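Local coordinates for ankyrin repeat domain protein (Legionella pneumophila subsp. pneumophila, PDB 6MCA), which is a secreted bacterial effector with ankyrin repeats and a cysteine protease-like region that interacts with LARP7, a host component of the 7SK snRNP complex, at residues K196-R201 against D381-W386; A278-G283 against Q353-V358; E284-E289 against I339-S344; A335-S340 against D374-L379. All blocks are in the same frame, centred on the assembly; numbering follows the deposited sequence.

Contacts 1 and 2 are buried, contact 4 is largely so, and contact 3 lies at the surface. Helix 373-399 serves twice: in contact 1 it crosses helix 188-202, and in contact 4 an earlier part of it meets segment 335-340. Contacts 2 and 4 bring helices 355-364 and 373-399 to the same antiparallel sheet, and both pack chiefly by apolar side chains. Contact 1 mixes an indole hydrogen bond with ring packing, whereas contact 3 joins two hydroxyls beside a small apolar patch. Arg-282 of contact 2 ties these regions together by bonding to Ser-340, which belongs to the 339-344 and 335-340 segments.

Contact 1. Residues K196-R201 against D381-W386; sequences KDSLRR and DEWVEW
Ser-198 and Trp-383 provide the polar link between the two helices: indole NE1 donates to the hydroxyl OG at 2.9 Å, with an N-H...O angle of 145°. The serine lies at the ring edge, tilted somewhat from its plane. Its chi1 of 164° turns OG away from the backbone N and out to the indole, and so small a residue leaves room for the large ring while giving the buried indole N-H an acceptor.

Apolar contact comes from Leu-199. The CD2 methyl of Leu-199 stands over one face of the same indole, 3.6 Å from Trp-383 CE2, and makes a CH-pi interaction with the five-membered ring. This is helix-on-helix packing, in which the stretches 196-201 and 381-386 of helices 188-202 and 373-399 cross nearly at right angles (98°), their axes 10.7 Å apart at closest approach. Bulky tryptophans suit such a wide separation. Val-356 of helix 355-364 also touches both Leu-199 and Trp-383, and Arg-162 makes a cation-pi contact with the indole.

One turn further on, Trp-386 reaches the end of helix 188-202, its CH2 lying 3.7 Å from Arg-201 CB and 3.5 Å from Arg-201 O. Phe-202 meets this ring edge-to-face.

Charge pairing stays within 196-201. The carboxylate of Asp-197 takes Arg-201 NE on OD2 at 2.7 Å and Arg-200 NH2 on OD1 at 3.1 Å; held by this shared carboxylate, Arg-200 NH2 lies over the face of the Arg-201 guanidinium.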
loop_
_atom_site.group_PDB
_atom_site.type_symbol
_atom_site.label_atom_id
_atom_site.label_comp_id
_atom_site.label_asym_id
_atom_site.label_seq_id
_atom_site.Cartn_x
_atom_site.Cartn_y
_atom_site.Cartn_z
ATOM N N LYS A 196 5.275 -3.354 -6.049
ATOM C CA LYS A 196 6.548 -3.317 -6.765
ATOM C C LYS A 196 7.617 -4.108 -6.017
ATOM O O LYS A 196 8.364 -4.895 -6.619
ATOM C CB LYS A 196 6.990 -1.869 -6.979
ATOM C CG LYS A 196 8.272 -1.740 -7.779
ATOM C CD LYS A 196 8.774 -0.310 -7.793
ATOM C CE LYS A 196 10.193 -0.241 -8.326
ATOM N NZ LYS A 196 10.752 1.138 -8.246
ATOM N N ASP A 197 7.695 -3.925 -4.694
ATOM C CA ASP A 197 8.699 -4.645 -3.915
ATOM C C ASP A 197 8.443 -6.150 -3.927
ATOM O O ASP A 197 9.389 -6.948 -3.956
ATOM C CB ASP A 197 8.730 -4.118 -2.482
ATOM C CG ASP A 197 9.827 -4.754 -1.657
ATOM O OD1 ASP A 197 11.006 -4.385 -1.853
ATOM O OD2 ASP A 197 9.513 -5.623 -0.816
ATOM N N SER A 198 7.171 -6.556 -3.914
ATOM C CA SER A 198 6.834 -7.972 -3.954
ATOM C C SER A 198 7.220 -8.591 -5.286
ATOM O O SER A 198 7.723 -9.715 -5.328
ATOM C CB SER A 198 5.342 -8.159 -3.686
ATOM O OG SER A 198 4.908 -9.451 -4.069
ATOM N N LEU A 199 6.996 -7.872 -6.389
ATOM C CA LEU A 199 7.449 -8.368 -7.685
ATOM C C LEU A 199 8.968 -8.503 -7.720
ATOM O O LEU A 199 9.504 -9.501 -8.224
ATOM C CB LEU A 199 6.966 -7.443 -8.802
ATOM C CG LEU A 199 5.466 -7.461 -9.094
ATOM C CD1 LEU A 199 5.118 -6.416 -10.139
ATOM C CD2 LEU A 199 5.023 -8.846 -9.545
ATOM N N ARG A 200 9.676 -7.501 -7.183
ATOM C CA ARG A 200 11.135 -7.560 -7.142
ATOM C C ARG A 200 11.614 -8.783 -6.370
ATOM O O ARG A 200 12.518 -9.501 -6.816
ATOM C CB ARG A 200 11.696 -6.281 -6.518
ATOM C CG ARG A 200 13.205 -6.305 -6.338
ATOM C CD ARG A 200 13.684 -5.153 -5.471
ATOM N NE ARG A 200 13.288 -5.311 -4.074
ATOM C CZ ARG A 200 13.961 -6.033 -3.185
ATOM N NH1 ARG A 200 15.067 -6.668 -3.545
ATOM N NH2 ARG A 200 13.527 -6.121 -1.935
ATOM N N ARG A 201 11.022 -9.032 -5.200
ATOM C CA ARG A 201 11.385 -10.217 -4.428
ATOM C C ARG A 201 10.992 -11.497 -5.152
ATOM O O ARG A 201 11.690 -12.512 -5.041
ATOM C CB ARG A 201 10.727 -10.170 -3.050
ATOM C CG ARG A 201 11.131 -8.980 -2.207
ATOM C CD ARG A 201 10.376 -8.961 -0.887
ATOM N NE ARG A 201 10.789 -7.844 -0.045
ATOM C CZ ARG A 201 11.859 -7.858 0.741
ATOM N NH1 ARG A 201 12.629 -8.936 0.794
ATOM N NH2 ARG A 201 12.160 -6.795 1.472
ATOM N N ASP A 381 -1.396 -16.317 -10.281
ATOM C CA ASP A 381 -1.662 -17.240 -9.179
ATOM C C ASP A 381 -0.370 -17.653 -8.481
ATOM O O ASP A 381 -0.295 -17.680 -7.244
ATOM C CB ASP A 381 -2.409 -18.471 -9.694
ATOM C CG ASP A 381 -3.843 -18.164 -10.075
ATOM O OD1 ASP A 381 -4.430 -17.228 -9.491
ATOM O OD2 ASP A 381 -4.385 -18.863 -10.957
ATOM N N GLU A 382 0.660 -17.991 -9.266
ATOM C CA GLU A 382 1.937 -18.385 -8.679
ATOM C C GLU A 382 2.524 -17.262 -7.832
ATOM O O GLU A 382 2.991 -17.499 -6.710
ATOM C CB GLU A 382 2.913 -18.799 -9.782
ATOM C CG GLU A 382 4.123 -19.572 -9.286
ATOM C CD GLU A 382 4.600 -20.613 -10.282
ATOM O OE1 GLU A 382 4.042 -20.672 -11.398
ATOM O OE2 GLU A 382 5.533 -21.372 -9.946
ATOM N N TRP A 383 2.490 -16.029 -8.346
ATOM C CA TRP A 383 3.020 -14.888 -7.609
ATOM C C TRP A 383 2.250 -14.657 -6.314
ATOM O O TRP A 383 2.854 -14.415 -5.261
ATOM C CB TRP A 383 2.978 -13.641 -8.495
ATOM C CG TRP A 383 3.188 -12.343 -7.770
ATOM C CD1 TRP A 383 4.232 -12.016 -6.954
ATOM C CD2 TRP A 383 2.334 -11.191 -7.809
ATOM N NE1 TRP A 383 4.079 -10.735 -6.479
ATOM C CE2 TRP A 383 2.923 -10.207 -6.989
ATOM C CE3 TRP A 383 1.129 -10.898 -8.454
ATOM C CZ2 TRP A 383 2.347 -8.951 -6.799
ATOM C CZ3 TRP A 383 0.559 -9.651 -8.264
ATOM C CH2 TRP A 383 1.168 -8.694 -7.443
ATOM N N VAL A 384 0.919 -14.738 -6.367
ATOM C CA VAL A 384 0.119 -14.472 -5.174
ATOM C C VAL A 384 0.376 -15.526 -4.102
ATOM O O VAL A 384 0.557 -15.196 -2.920
ATOM C CB VAL A 384 -1.374 -14.381 -5.544
ATOM C CG1 VAL A 384 -2.238 -14.427 -4.293
ATOM C CG2 VAL A 384 -1.643 -13.105 -6.330
ATOM N N GLU A 385 0.403 -16.807 -4.487
ATOM C CA GLU A 385 0.654 -17.851 -3.495
ATOM C C GLU A 385 2.068 -17.750 -2.930
ATOM O O GLU A 385 2.278 -17.923 -1.718
ATOM C CB GLU A 385 0.408 -19.229 -4.109
ATOM C CG GLU A 385 -1.059 -19.533 -4.389
ATOM C CD GLU A 385 -1.933 -19.415 -3.152
ATOM O OE1 GLU A 385 -2.826 -18.542 -3.133
ATOM O OE2 GLU A 385 -1.729 -20.196 -2.199
ATOM N N TRP A 386 3.050 -17.462 -3.793
ATOM C CA TRP A 386 4.416 -17.276 -3.322
ATOM C C TRP A 386 4.502 -16.131 -2.323
ATOM O O TRP A 386 5.215 -16.230 -1.320
ATOM C CB TRP A 386 5.351 -17.025 -4.506
ATOM C CG TRP A 386 6.766 -16.745 -4.102
ATOM C CD1 TRP A 386 7.785 -17.646 -4.008
ATOM C CD2 TRP A 386 7.319 -15.474 -3.731
ATOM N NE1 TRP A 386 8.937 -17.018 -3.602
ATOM C CE2 TRP A 386 8.677 -15.685 -3.425
ATOM C CE3 TRP A 386 6.795 -14.181 -3.628
ATOM C CZ2 TRP A 386 9.520 -14.650 -3.023
ATOM C CZ3 TRP A 386 7.632 -13.158 -3.228
ATOM C CH2 TRP A 386 8.979 -13.397 -2.931
#

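Contact 2. Residues A278-G283 against Q353-V358; sequences AKIDRG and QAVVPV
Ile-280 is the residue that carries most of the contact between strand 276-280 and helix 355-364, set against Ala-354, Val-355 and Val-358. From CB the side chain forks. The CG2 branch of Ile-280 meets the CB methyl of Ala-354 at 3.7 Å, a place where a small residue lets the strand come close to the backbone at Ala-354. The other branch, Ile-280 CG1, first passes 4.0 Å from Val-358 CG2. An extended chi2 of 162° then carries Ile-280 CD1 outward to the tip, where it lies 3.7 Å from Val-358 CG2 and 3.8 Å from the CA of Val-355. Ile-280 and Val-358 therefore meet tip to tip.

Two residues earlier on the same face of the strand, Ala-278 CB touches the other methyl of Val-358, CG1, at 3.7 Å. Lys-279 between them points away and pairs with Glu-289. This packing of a helix on the five-stranded sheet is consistent with the core of a cysteine protease-like fold.

Beyond the strand, Asp-281 OD1 accepts from Gly-283 N at 3.2 Å, an Asx turn. Arg-282 NH2 comes within 3.9 Å of Ala-354 CB, but its polar ends are bound by Ser-340 O, Ala-350 O, Tyr-380 OH and a glycerol probably from the crystallisation liquor. Across the interface itself aliphatic groups dominate, so its cohesion should rest on shape fit and exclusion of water, with the buried arginine satisfied largely by other parts of the chain.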
loop_
_atom_site.group_PDB
_atom_site.type_symbol
_atom_site.label_atom_id
_atom_site.label_comp_id
_atom_site.label_asym_id
_atom_site.label_seq_id
_atom_site.Cartn_x
_atom_site.Cartn_y
_atom_site.Cartn_z
ATOM N N ALA A 278 -6.726 -0.662 -20.861
ATOM C CA ALA A 278 -7.352 -1.722 -20.086
ATOM C C ALA A 278 -7.965 -1.147 -18.824
ATOM O O ALA A 278 -7.320 -0.366 -18.119
ATOM C CB ALA A 278 -6.346 -2.817 -19.720
ATOM N N LYS A 279 -9.202 -1.547 -18.547
ATOM C CA LYS A 279 -9.898 -1.196 -17.318
ATOM C C LYS A 279 -10.034 -2.437 -16.447
ATOM O O LYS A 279 -10.455 -3.501 -16.926
ATOM C CB LYS A 279 -11.274 -0.594 -17.607
ATOM C CG LYS A 279 -12.043 -0.215 -16.349
ATOM C CD LYS A 279 -13.248 0.654 -16.664
ATOM C CE LYS A 279 -14.258 -0.093 -17.511
ATOM N NZ LYS A 279 -15.518 0.684 -17.680
ATOM N N ILE A 280 -9.675 -2.287 -15.173
ATOM C CA ILE A 280 -9.701 -3.346 -14.176
ATOM C C ILE A 280 -10.549 -2.846 -13.016
ATOM O O ILE A 280 -10.179 -1.875 -12.336
ATOM C CB ILE A 280 -8.293 -3.721 -13.696
ATOM C CG1 ILE A 280 -7.382 -4.032 -14.885
ATOM C CG2 ILE A 280 -8.358 -4.889 -12.723
ATOM C CD1 ILE A 280 -5.909 -3.991 -14.547
ATOM N N ASP A 281 -11.688 -3.505 -12.797
ATOM C CA ASP A 281 -12.565 -3.215 -11.665
ATOM C C ASP A 281 -13.267 -4.525 -11.314
ATOM O O ASP A 281 -14.238 -4.907 -11.973
ATOM C CB ASP A 281 -13.563 -2.113 -11.999
ATOM C CG ASP A 281 -14.400 -1.698 -10.801
ATOM O OD1 ASP A 281 -14.169 -2.228 -9.692
ATOM O OD2 ASP A 281 -15.291 -0.840 -10.968
ATOM N N ARG A 282 -12.764 -5.203 -10.286
ATOM C CA ARG A 282 -13.283 -6.501 -9.876
ATOM C C ARG A 282 -14.451 -6.391 -8.905
ATOM O O ARG A 282 -14.902 -7.415 -8.380
ATOM C CB ARG A 282 -12.161 -7.334 -9.251
ATOM C CG ARG A 282 -10.926 -7.448 -10.128
ATOM C CD ARG A 282 -9.738 -7.998 -9.355
ATOM N NE ARG A 282 -9.903 -9.410 -9.025
ATOM C CZ ARG A 282 -8.913 -10.200 -8.619
ATOM N NH1 ARG A 282 -9.152 -11.475 -8.342
ATOM N NH2 ARG A 282 -7.684 -9.718 -8.497
ATOM N N GLY A 283 -14.951 -5.183 -8.658
ATOM C CA GLY A 283 -16.041 -4.992 -7.722
ATOM C C GLY A 283 -17.417 -5.122 -8.343
ATOM O O GLY A 283 -17.640 -5.980 -9.204
ATOM N N GLN A 353 -3.701 -5.647 -7.647
ATOM C CA GLN A 353 -3.007 -6.907 -7.912
ATOM C C GLN A 353 -3.221 -7.366 -9.348
ATOM O O GLN A 353 -2.287 -7.848 -10.000
ATOM C CB GLN A 353 -3.470 -8.000 -6.945
ATOM C CG GLN A 353 -3.335 -7.678 -5.468
ATOM C CD GLN A 353 -2.009 -7.037 -5.120
ATOM O OE1 GLN A 353 -0.951 -7.646 -5.277
ATOM N NE2 GLN A 353 -2.061 -5.801 -4.640
ATOM N N ALA A 354 -4.446 -7.223 -9.860
ATOM C CA ALA A 354 -4.766 -7.699 -11.201
ATOM C C ALA A 354 -4.022 -6.948 -12.297
ATOM O O ALA A 354 -4.058 -7.386 -13.450
ATOM C CB ALA A 354 -6.273 -7.606 -11.447
ATOM N N VAL A 355 -3.354 -5.838 -11.972
ATOM C CA VAL A 355 -2.610 -5.089 -12.981
ATOM C C VAL A 355 -1.500 -5.940 -13.586
ATOM O O VAL A 355 -1.192 -5.815 -14.779
ATOM C CB VAL A 355 -2.058 -3.786 -12.365
ATOM C CG1 VAL A 355 -1.000 -3.161 -13.264
ATOM C CG2 VAL A 355 -3.186 -2.801 -12.109
ATOM N N VAL A 356 -0.905 -6.830 -12.796
ATOM C CA VAL A 356 0.243 -7.621 -13.239
ATOM C C VAL A 356 -0.151 -8.541 -14.394
ATOM O O VAL A 356 0.449 -8.435 -15.477
ATOM C CB VAL A 356 0.863 -8.403 -12.066
ATOM C CG1 VAL A 356 1.932 -9.360 -12.568
ATOM C CG2 VAL A 356 1.435 -7.445 -11.029
ATOM N N PRO A 357 -1.137 -9.441 -14.248
ATOM C CA PRO A 357 -1.490 -10.291 -15.397
ATOM C C PRO A 357 -2.045 -9.508 -16.572
ATOM O O PRO A 357 -1.788 -9.875 -17.726
ATOM C CB PRO A 357 -2.532 -11.259 -14.818
ATOM C CG PRO A 357 -3.109 -10.543 -13.665
ATOM C CD PRO A 357 -1.987 -9.745 -13.079
ATOM N N VAL A 358 -2.782 -8.428 -16.315
ATOM C CA VAL A 358 -3.343 -7.633 -17.404
ATOM C C VAL A 358 -2.230 -6.969 -18.208
ATOM O O VAL A 358 -2.225 -7.014 -19.445
ATOM C CB VAL A 358 -4.340 -6.599 -16.855
ATOM C CG1 VAL A 358 -4.813 -5.675 -17.964
ATOM C CG2 VAL A 358 -5.517 -7.303 -16.210
#

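Contact 3. Residues E284-E289 against I339-S344; sequences ENSLQE and ISSQIS
Ser-341 is where the loop 339-344 first meets the short helix 286-289: its OG donates to Ser-286 OG at 3.0 Å. Ser-286 OG in turn hydrogen-bonds to Gly-283 O, so the hydroxyl links the loop to the backbone just ahead of its own helix. A chi1 of 69° sets this OG between its own backbone N and carbonyl carbon, where it meets both Gly-283 O and Ser-341 OG. Serine suits both positions, since two short hydroxyls can join chains whose CA atoms lie 6.5 Å apart at Ser-286 and Ser-341.

Gln-342 starts its side chain away from the helix, and its contribution is a backbone hydrogen bond with Arg-282, which fastens the loop beside the residues that precede the helix.

At Ile-343 the chemistry becomes apolar. The delta methyl Ile-343 CD1 comes back toward the helix, 4.0 Å from Leu-287 CG, and passes 3.8 Å from Ser-286 OG. Ile-343 CD1 also lies 4.1 Å from Glu-284 N. Here the two aliphatic side chains meet at a slant, forming a modest hydrophobic patch on an otherwise exposed surface, with the serine pair beside it.

The helix itself is one short turn between strands 276-280 and 292-297, and Asn-285 and Glu-289 touch His-322 of helix 318-329. The loop runs from the edge strand 331-337 toward helix 348-353, so this contact joins two connections at the end of the five-stranded sheet.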
loop_
_atom_site.group_PDB
_atom_site.type_symbol
_atom_site.label_atom_id
_atom_site.label_comp_id
_atom_site.label_asym_id
_atom_site.label_seq_id
_atom_site.Cartn_x
_atom_site.Cartn_y
_atom_site.Cartn_z
ATOM N N GLU A 284 -18.343 -4.261 -7.910
ATOM C CA GLU A 284 -19.730 -4.347 -8.362
ATOM C C GLU A 284 -19.835 -4.232 -9.879
ATOM O O GLU A 284 -20.601 -4.971 -10.513
ATOM C CB GLU A 284 -20.560 -3.257 -7.680
ATOM C CG GLU A 284 -21.793 -2.817 -8.453
ATOM C CD GLU A 284 -23.063 -3.470 -7.947
ATOM O OE1 GLU A 284 -23.041 -4.043 -6.837
ATOM O OE2 GLU A 284 -24.087 -3.408 -8.659
ATOM N N ASN A 285 -19.062 -3.322 -10.479
ATOM C CA ASN A 285 -19.145 -3.093 -11.919
ATOM C C ASN A 285 -18.879 -4.366 -12.716
ATOM O O ASN A 285 -19.404 -4.523 -13.824
ATOM C CB ASN A 285 -18.162 -1.994 -12.326
ATOM C CG ASN A 285 -18.299 -1.595 -13.783
ATOM O OD1 ASN A 285 -19.311 -1.024 -14.190
ATOM N ND2 ASN A 285 -17.275 -1.890 -14.576
ATOM N N SER A 286 -18.084 -5.288 -12.165
ATOM C CA SER A 286 -17.775 -6.526 -12.873
ATOM C C SER A 286 -19.016 -7.365 -13.146
ATOM O O SER A 286 -18.989 -8.215 -14.041
ATOM C CB SER A 286 -16.754 -7.348 -12.082
ATOM O OG SER A 286 -17.318 -7.857 -10.885
ATOM N N LEU A 287 -20.103 -7.149 -12.398
ATOM C CA LEU A 287 -21.335 -7.876 -12.681
ATOM C C LEU A 287 -21.929 -7.470 -14.024
ATOM O O LEU A 287 -22.599 -8.279 -14.675
ATOM C CB LEU A 287 -22.351 -7.654 -11.560
ATOM C CG LEU A 287 -21.942 -8.178 -10.182
ATOM C CD1 LEU A 287 -22.843 -7.611 -9.097
ATOM C CD2 LEU A 287 -21.958 -9.698 -10.164
ATOM N N GLN A 288 -21.685 -6.233 -14.457
ATOM C CA GLN A 288 -22.186 -5.752 -15.737
ATOM C C GLN A 288 -21.151 -5.884 -16.848
ATOM O O GLN A 288 -21.499 -6.239 -17.977
ATOM C CB GLN A 288 -22.619 -4.289 -15.613
ATOM C CG GLN A 288 -23.839 -4.068 -14.739
ATOM C CD GLN A 288 -24.995 -3.449 -15.498
ATOM O OE1 GLN A 288 -24.818 -2.479 -16.237
ATOM N NE2 GLN A 288 -26.188 -3.999 -15.311
ATOM N N GLU A 289 -19.884 -5.602 -16.544
ATOM C CA GLU A 289 -18.844 -5.512 -17.556
ATOM C C GLU A 289 -17.858 -6.667 -17.538
ATOM O O GLU A 289 -17.133 -6.844 -18.521
ATOM C CB GLU A 289 -18.058 -4.201 -17.390
ATOM C CG GLU A 289 -18.814 -2.939 -17.722
ATOM C CD GLU A 289 -17.876 -1.755 -17.824
ATOM O OE1 GLU A 289 -16.948 -1.683 -16.994
ATOM O OE2 GLU A 289 -18.054 -0.907 -18.725
ATOM N N ILE A 339 -10.792 -12.557 -14.916
ATOM C CA ILE A 339 -10.294 -12.316 -13.568
ATOM C C ILE A 339 -11.465 -12.419 -12.600
ATOM O O ILE A 339 -12.539 -11.860 -12.850
ATOM C CB ILE A 339 -9.610 -10.940 -13.474
ATOM C CG1 ILE A 339 -8.302 -10.938 -14.270
ATOM C CG2 ILE A 339 -9.362 -10.561 -12.027
ATOM C CD1 ILE A 339 -7.078 -11.306 -13.454
ATOM N N SER A 340 -11.264 -13.144 -11.501
ATOM C CA SER A 340 -12.343 -13.381 -10.552
ATOM C C SER A 340 -12.810 -12.073 -9.920
ATOM O O SER A 340 -12.022 -11.155 -9.676
ATOM C CB SER A 340 -11.892 -14.356 -9.464
ATOM O OG SER A 340 -11.075 -13.709 -8.505
ATOM N N SER A 341 -14.110 -11.998 -9.656
ATOM C CA SER A 341 -14.700 -10.810 -9.063
ATOM C C SER A 341 -14.418 -10.754 -7.564
ATOM O O SER A 341 -14.182 -11.771 -6.907
ATOM C CB SER A 341 -16.210 -10.777 -9.308
ATOM O OG SER A 341 -16.503 -10.697 -10.692
ATOM N N GLN A 342 -14.440 -9.531 -7.028
ATOM C CA GLN A 342 -14.295 -9.273 -5.593
ATOM C C GLN A 342 -15.483 -8.398 -5.193
ATOM O O GLN A 342 -15.375 -7.174 -5.087
ATOM C CB GLN A 342 -12.940 -8.617 -5.278
ATOM C CG GLN A 342 -12.767 -8.130 -3.839
ATOM C CD GLN A 342 -12.534 -9.255 -2.850
ATOM O OE1 GLN A 342 -12.490 -10.429 -3.221
ATOM N NE2 GLN A 342 -12.380 -8.900 -1.580
ATOM N N ILE A 343 -16.635 -9.040 -4.994
ATOM C CA ILE A 343 -17.852 -8.305 -4.669
ATOM C C ILE A 343 -17.877 -7.933 -3.193
ATOM O O ILE A 343 -18.181 -6.791 -2.829
ATOM C CB ILE A 343 -19.092 -9.129 -5.066
ATOM C CG1 ILE A 343 -19.030 -9.507 -6.546
ATOM C CG2 ILE A 343 -20.365 -8.352 -4.769
ATOM C CD1 ILE A 343 -19.000 -8.318 -7.478
ATOM N N SER A 344 -17.558 -8.887 -2.323
ATOM C CA SER A 344 -17.538 -8.617 -0.893
ATOM C C SER A 344 -16.309 -7.799 -0.520
ATOM O O SER A 344 -15.230 -7.968 -1.093
ATOM C CB SER A 344 -17.556 -9.926 -0.105
ATOM O OG SER A 344 -18.786 -10.609 -0.277
#

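Contact 4. Residues A335-S340 against D374-L379; sequences AQMPIS and DVALSL
Met-337 and Leu-377 are brought together by their torsions: the methionine chain runs extended through chi2, then bends at chi3 (59°) so that CE swings to the helix, while the leucine has chi1 at -68° and chi2 at -177°, which sends its two methyls toward Met-337, Pro-338 and Ile-339. The motif is a helix packed on the edge of an antiparallel sheet. Strand 331-337 is an outermost strand of the five, pairing with 292-297, and the leucine belongs to helix 373-399.

Methionine, long and flexible, suits the distance to be bridged between strand and helix. Met-337 CE lies 3.8 Å from Leu-377 CD2 and reaches Ala-376 CB more loosely at 4.4 Å; the methionine and leucine side chains lie alongside one another and run opposite ways. Val-358 and Ser-361 of helix 355-364 also border the methionine, which therefore touches both helices.

Next in the chain, Pro-338 is the centre of an inverse gamma turn, marked by the bond from Ile-339 N to Met-337 O at 2.8 Å. The turn redirects the chain and gives the leucine two further apolar neighbours. Ile-339 CD1 comes to 3.6 Å from Leu-377 CD2, the methyl that also faces the methionine. Branching at CG thus lets one leucine fill two sites: CD2 sits among Met-337 and Ile-339, while the other methyl, Leu-377 CD1, rests 3.9 Å from the ring carbon CG of Pro-338.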
loop_
_atom_site.group_PDB
_atom_site.type_symbol
_atom_site.label_atom_id
_atom_site.label_comp_id
_atom_site.label_asym_id
_atom_site.label_seq_id
_atom_site.Cartn_x
_atom_site.Cartn_y
_atom_site.Cartn_z
ATOM N N ALA A 335 -10.687 -7.196 -26.229
ATOM C CA ALA A 335 -10.520 -8.448 -25.507
ATOM C C ALA A 335 -10.996 -8.286 -24.070
ATOM O O ALA A 335 -11.309 -7.187 -23.612
ATOM C CB ALA A 335 -9.062 -8.921 -25.541
ATOM N N GLN A 336 -11.040 -9.408 -23.359
ATOM C CA GLN A 336 -11.398 -9.411 -21.949
ATOM C C GLN A 336 -10.589 -10.492 -21.252
ATOM O O GLN A 336 -10.062 -11.405 -21.890
ATOM C CB GLN A 336 -12.901 -9.641 -21.745
ATOM C CG GLN A 336 -13.414 -10.941 -22.340
ATOM C CD GLN A 336 -14.929 -10.998 -22.413
ATOM O OE1 GLN A 336 -15.538 -10.468 -23.343
ATOM N NE2 GLN A 336 -15.545 -11.649 -21.433
ATOM N N MET A 337 -10.491 -10.378 -19.929
ATOM C CA MET A 337 -9.744 -11.368 -19.164
ATOM C C MET A 337 -10.612 -11.916 -18.035
ATOM O O MET A 337 -11.237 -11.134 -17.297
ATOM C CB MET A 337 -8.441 -10.781 -18.606
ATOM C CG MET A 337 -7.307 -10.759 -19.622
ATOM S SD MET A 337 -5.721 -10.234 -18.944
ATOM C CE MET A 337 -5.469 -11.466 -17.667
ATOM N N PRO A 338 -10.679 -13.240 -17.870
ATOM C CA PRO A 338 -11.516 -13.858 -16.817
ATOM C C PRO A 338 -10.876 -13.775 -15.436
ATOM O O PRO A 338 -10.460 -14.767 -14.830
ATOM C CB PRO A 338 -11.654 -15.299 -17.318
ATOM C CG PRO A 338 -10.381 -15.553 -18.050
ATOM C CD PRO A 338 -10.013 -14.249 -18.712
ATOM N N ILE A 339 -10.792 -12.557 -14.916
ATOM C CA ILE A 339 -10.294 -12.316 -13.568
ATOM C C ILE A 339 -11.465 -12.419 -12.600
ATOM O O ILE A 339 -12.539 -11.860 -12.850
ATOM C CB ILE A 339 -9.610 -10.940 -13.474
ATOM C CG1 ILE A 339 -8.302 -10.938 -14.270
ATOM C CG2 ILE A 339 -9.362 -10.561 -12.027
ATOM C CD1 ILE A 339 -7.078 -11.306 -13.454
ATOM N N SER A 340 -11.264 -13.144 -11.501
ATOM C CA SER A 340 -12.343 -13.381 -10.552
ATOM C C SER A 340 -12.810 -12.073 -9.920
ATOM O O SER A 340 -12.022 -11.155 -9.676
ATOM C CB SER A 340 -11.892 -14.356 -9.464
ATOM O OG SER A 340 -11.075 -13.709 -8.505
ATOM N N ASP A 374 -3.768 -17.295 -20.533
ATOM C CA ASP A 374 -3.405 -18.491 -19.777
ATOM C C ASP A 374 -2.142 -18.266 -18.954
ATOM O O ASP A 374 -2.142 -18.432 -17.725
ATOM C CB ASP A 374 -3.215 -19.668 -20.738
ATOM C CG ASP A 374 -4.476 -20.488 -20.912
ATOM O OD1 ASP A 374 -5.418 -20.313 -20.111
ATOM O OD2 ASP A 374 -4.523 -21.309 -21.854
ATOM N N VAL A 375 -1.047 -17.903 -19.627
ATOM C CA VAL A 375 0.229 -17.715 -18.943
ATOM C C VAL A 375 0.129 -16.582 -17.931
ATOM O O VAL A 375 0.677 -16.668 -16.827
ATOM C CB VAL A 375 1.352 -17.468 -19.969
ATOM C CG1 VAL A 375 2.653 -17.107 -19.268
ATOM C CG2 VAL A 375 1.542 -18.692 -20.848
ATOM N N ALA A 376 -0.584 -15.510 -18.285
ATOM C CA ALA A 376 -0.714 -14.372 -17.380
ATOM C C ALA A 376 -1.427 -14.769 -16.094
ATOM O O ALA A 376 -0.980 -14.429 -14.992
ATOM C CB ALA A 376 -1.452 -13.231 -18.079
ATOM N N LEU A 377 -2.536 -15.503 -16.211
ATOM C CA LEU A 377 -3.282 -15.899 -15.021
ATOM C C LEU A 377 -2.505 -16.913 -14.189
ATOM O O LEU A 377 -2.526 -16.858 -12.951
ATOM C CB LEU A 377 -4.649 -16.454 -15.421
ATOM C CG LEU A 377 -5.610 -15.420 -16.011
ATOM C CD1 LEU A 377 -6.966 -16.039 -16.314
ATOM C CD2 LEU A 377 -5.754 -14.233 -15.075
ATOM N N SER A 378 -1.809 -17.847 -14.847
ATOM C CA SER A 378 -0.990 -18.801 -14.105
ATOM C C SER A 378 0.122 -18.089 -13.341
ATOM O O SER A 378 0.383 -18.399 -12.170
ATOM C CB SER A 378 -0.410 -19.846 -15.057
ATOM O OG SER A 378 0.265 -20.868 -14.345
ATOM N N LEU A 379 0.778 -17.123 -13.989
ATOM C CA LEU A 379 1.813 -16.335 -13.330
ATOM C C LEU A 379 1.243 -15.549 -12.159
ATOM O O LEU A 379 1.875 -15.444 -11.103
ATOM C CB LEU A 379 2.463 -15.394 -14.343
ATOM C CG LEU A 379 3.767 -14.699 -13.958
ATOM C CD1 LEU A 379 4.910 -15.698 -13.907
ATOM C CD2 LEU A 379 4.072 -13.577 -14.937
#